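Local coordinates for amino acid ABC transporter, periplasmic amino acid-binding protein, putative (PDB 4I62), which binds L-arginine as the substrate-binding protein of an amino acid ABC transporter, probably delivering it to the membrane permease for uptake, at the arginine site. Sequence-based numbering; all coordinates share one arbitrary frame.

The arginine site. Residues 46, 49, 53, 90, 107-110, 115, 156, 158-161, 180, 198, 227. With ARG (arginine), chain B.
L-arginine lies in the interlobe cleft of a family 3 solute-binding protein with the type II periplasmic fold, and 353 of its 356 Å² are hidden. Its alpha-carboxylate meets Arg115 end-on. NH1 of Arg115 reaches ligand O at 2.8 Å, nearly straight (174° at H), while NH2 takes OXT, both oxygens lying close to the Arg115 guanidinium plane. Each oxygen gains a second, backbone donor, Ser110 N for O and Ile160 N for OXT; the latter opens helix 160-168, whose N-terminus may add favourable charge. The alpha-amino N donates to Gly108 O, nearly along its C=O axis, and to Ser110 OG; both Glu198 carboxylate oxygens lie close to it, OE1 at 2.9 Å and OE2 at 3.0 Å, and their charge would favour the ammonium.

The ligand side chain is clamped between two phenyl rings, with NE 3.4 Å from the centroid of Phe49 in a cation-pi contact and CD over the centre of the opposing Phe90 face. Both rings get there with CG anti to the backbone N (chi1 -156° and -177°). Around the guanidinium rim, NH1 and NH2 grip Asn46 end-on through O and OD1, each on a lone pair. Ser107 O accepts from NE and NH1 from above its carbonyl plane. Glu53 OE2 forms a salt bridge to NH1 at 3.0 Å, and Gln156 OE1 accepts from NH2 on a lone pair. The acceptors of Asn46, Gln156 and the Ser107 carbonyl lie near the guanidinium plane, Glu53 OE2 is tilted from it, and with the ring faces they fix the group's rotation and would favour positive charge.

In the second shell, Gln156 NE2 donates to Asn46 OD1 at 3.2 Å, linking two NH2 acceptors. Ser107 OG, itself bonded to ligand NH1, accepts from Asn46 N. Tyr227 OH donates to Glu198 OE1 at 2.7 Å from above the carboxylate plane, steadying that group. Ser110 O accepts from Arg115 NH1, and Ile160 CG2 lies over one face of that guanidinium, offset toward its rim.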
# COMPACT_ATOMS: atom_id res chain seq x y z
N ASN A 46 -5.11 0.45 -5.60
CA ASN A 46 -4.44 1.54 -6.31
C ASN A 46 -3.07 1.05 -6.77
O ASN A 46 -2.15 0.93 -5.94
CB ASN A 46 -4.30 2.73 -5.38
CG ASN A 46 -3.41 3.80 -5.98
OD1 ASN A 46 -2.37 4.18 -5.40
ND2 ASN A 46 -3.77 4.24 -7.18
N PHE A 49 2.24 1.06 -6.15
CA PHE A 49 2.62 0.70 -4.79
C PHE A 49 3.41 -0.62 -4.80
O PHE A 49 3.09 -1.56 -4.07
CB PHE A 49 1.35 0.63 -3.90
CG PHE A 49 1.59 0.83 -2.43
CD1 PHE A 49 1.98 2.06 -1.96
CD2 PHE A 49 1.39 -0.20 -1.51
CE1 PHE A 49 2.15 2.27 -0.59
CE2 PHE A 49 1.55 -0.00 -0.16
CZ PHE A 49 1.94 1.24 0.32
N GLU A 53 1.17 -3.74 -5.35
CA GLU A 53 0.44 -3.62 -6.62
C GLU A 53 1.08 -2.51 -7.44
O GLU A 53 1.35 -1.42 -6.90
CB GLU A 53 -1.06 -3.35 -6.42
CG GLU A 53 -1.38 -2.24 -5.43
CD GLU A 53 -1.43 -2.69 -3.99
OE1 GLU A 53 -1.81 -3.90 -3.82
OE2 GLU A 53 -1.16 -1.91 -3.04
N PHE A 90 -6.05 5.76 -4.54
CA PHE A 90 -6.05 5.16 -3.21
C PHE A 90 -7.11 5.77 -2.30
O PHE A 90 -7.77 5.07 -1.52
CB PHE A 90 -4.70 5.21 -2.53
CG PHE A 90 -4.72 4.51 -1.19
CD1 PHE A 90 -4.79 3.12 -1.13
CD2 PHE A 90 -4.76 5.22 0.02
CE1 PHE A 90 -4.85 2.47 0.07
CE2 PHE A 90 -4.85 4.55 1.21
CZ PHE A 90 -4.87 3.17 1.25
N SER A 107 -4.77 -3.66 -0.96
CA SER A 107 -4.11 -2.51 -1.55
C SER A 107 -3.07 -1.94 -0.59
O SER A 107 -2.94 -0.70 -0.48
CB SER A 107 -5.14 -1.45 -1.95
OG SER A 107 -4.61 -0.45 -2.84
N GLY A 108 -2.37 -2.81 0.12
CA GLY A 108 -1.41 -2.35 1.12
C GLY A 108 -2.08 -1.53 2.21
O GLY A 108 -1.50 -0.56 2.69
N VAL A 109 -3.28 -1.94 2.62
CA VAL A 109 -4.09 -1.16 3.56
C VAL A 109 -3.69 -1.41 5.02
O VAL A 109 -3.77 -2.57 5.49
CB VAL A 109 -5.60 -1.47 3.40
CG1 VAL A 109 -6.43 -0.68 4.39
CG2 VAL A 109 -6.06 -1.22 1.99
N SER A 110 -3.26 -0.38 5.72
CA SER A 110 -2.95 -0.49 7.12
C SER A 110 -4.20 -0.54 7.98
O SER A 110 -5.16 0.23 7.81
CB SER A 110 -2.18 0.76 7.54
OG SER A 110 -0.96 0.91 6.81
N ARG A 115 -10.32 3.05 11.09
CA ARG A 115 -10.79 2.17 10.04
C ARG A 115 -11.52 0.93 10.58
O ARG A 115 -12.49 0.48 9.97
CB ARG A 115 -9.63 1.78 9.13
CG ARG A 115 -9.12 2.93 8.23
CD ARG A 115 -7.80 2.54 7.55
NE ARG A 115 -7.28 3.62 6.70
CZ ARG A 115 -6.18 3.52 5.99
NH1 ARG A 115 -5.43 2.42 6.06
NH2 ARG A 115 -5.80 4.55 5.20
N GLN A 156 0.82 10.44 0.40
CA GLN A 156 -0.31 10.12 -0.47
C GLN A 156 -1.63 10.48 0.20
O GLN A 156 -1.89 10.15 1.37
CB GLN A 156 -0.29 8.64 -0.88
CG GLN A 156 -1.46 8.32 -1.85
CD GLN A 156 -1.45 6.93 -2.45
OE1 GLN A 156 -1.25 5.95 -1.75
NE2 GLN A 156 -1.69 6.83 -3.74
N GLY A 158 -5.17 10.29 1.57
CA GLY A 158 -5.95 9.17 2.07
C GLY A 158 -5.14 8.14 2.83
O GLY A 158 -5.72 7.18 3.33
N SER A 159 -3.82 8.33 2.91
CA SER A 159 -2.97 7.34 3.57
C SER A 159 -2.75 7.66 5.05
O SER A 159 -2.87 8.82 5.49
CB SER A 159 -1.61 7.27 2.87
OG SER A 159 -0.81 8.42 3.13
N ILE A 160 -2.32 6.65 5.81
CA ILE A 160 -1.95 6.91 7.18
C ILE A 160 -0.67 7.75 7.28
O ILE A 160 -0.43 8.39 8.30
CB ILE A 160 -1.84 5.61 8.02
CG1 ILE A 160 -0.65 4.75 7.63
CG2 ILE A 160 -3.13 4.79 7.96
CD1 ILE A 160 -0.26 3.76 8.71
N GLN A 161 0.12 7.76 6.23
CA GLN A 161 1.30 8.63 6.19
C GLN A 161 0.88 10.09 6.15
O GLN A 161 1.53 10.94 6.79
CB GLN A 161 2.15 8.29 4.96
CG GLN A 161 2.91 6.95 5.08
CD GLN A 161 2.01 5.74 5.08
OE1 GLN A 161 1.01 5.66 4.34
NE2 GLN A 161 2.34 4.76 5.90
N ASN A 180 1.08 8.34 -6.12
CA ASN A 180 2.46 8.18 -5.64
C ASN A 180 3.48 8.61 -6.67
O ASN A 180 4.53 9.17 -6.32
CB ASN A 180 2.71 6.75 -5.19
CG ASN A 180 1.93 6.41 -3.94
OD1 ASN A 180 1.80 7.24 -3.03
ND2 ASN A 180 1.43 5.18 -3.85
N GLU A 198 6.09 3.69 3.49
CA GLU A 198 6.48 2.45 4.15
C GLU A 198 7.72 1.84 3.46
O GLU A 198 7.87 1.94 2.23
CB GLU A 198 5.29 1.49 4.19
CG GLU A 198 4.27 1.99 5.24
CD GLU A 198 2.79 1.74 4.94
OE1 GLU A 198 2.40 1.60 3.75
OE2 GLU A 198 1.99 1.79 5.90
N TYR A 227 -0.55 -4.47 7.51
CA TYR A 227 -1.45 -4.51 6.39
C TYR A 227 -2.46 -5.66 6.56
O TYR A 227 -2.13 -6.73 7.06
CB TYR A 227 -0.71 -4.78 5.07
CG TYR A 227 0.22 -3.73 4.57
CD1 TYR A 227 0.36 -2.50 5.18
CD2 TYR A 227 0.99 -4.02 3.43
CE1 TYR A 227 1.27 -1.54 4.66
CE2 TYR A 227 1.87 -3.09 2.92
CZ TYR A 227 2.01 -1.87 3.53
OH TYR A 227 2.90 -0.96 2.96
N ARG B . -0.49 1.63 4.14
CA ARG B . -1.01 2.99 3.85
C ARG B . -2.48 3.12 4.25
O ARG B . -3.17 2.09 4.40
CB ARG B . -0.76 3.38 2.41
CG ARG B . -1.33 2.38 1.40
CD ARG B . -1.32 2.93 -0.01
NE ARG B . -1.57 1.86 -0.96
CZ ARG B . -1.66 2.01 -2.27
NH1 ARG B . -1.91 0.96 -3.03
NH2 ARG B . -1.51 3.22 -2.81
OXT ARG B . -2.95 4.30 4.36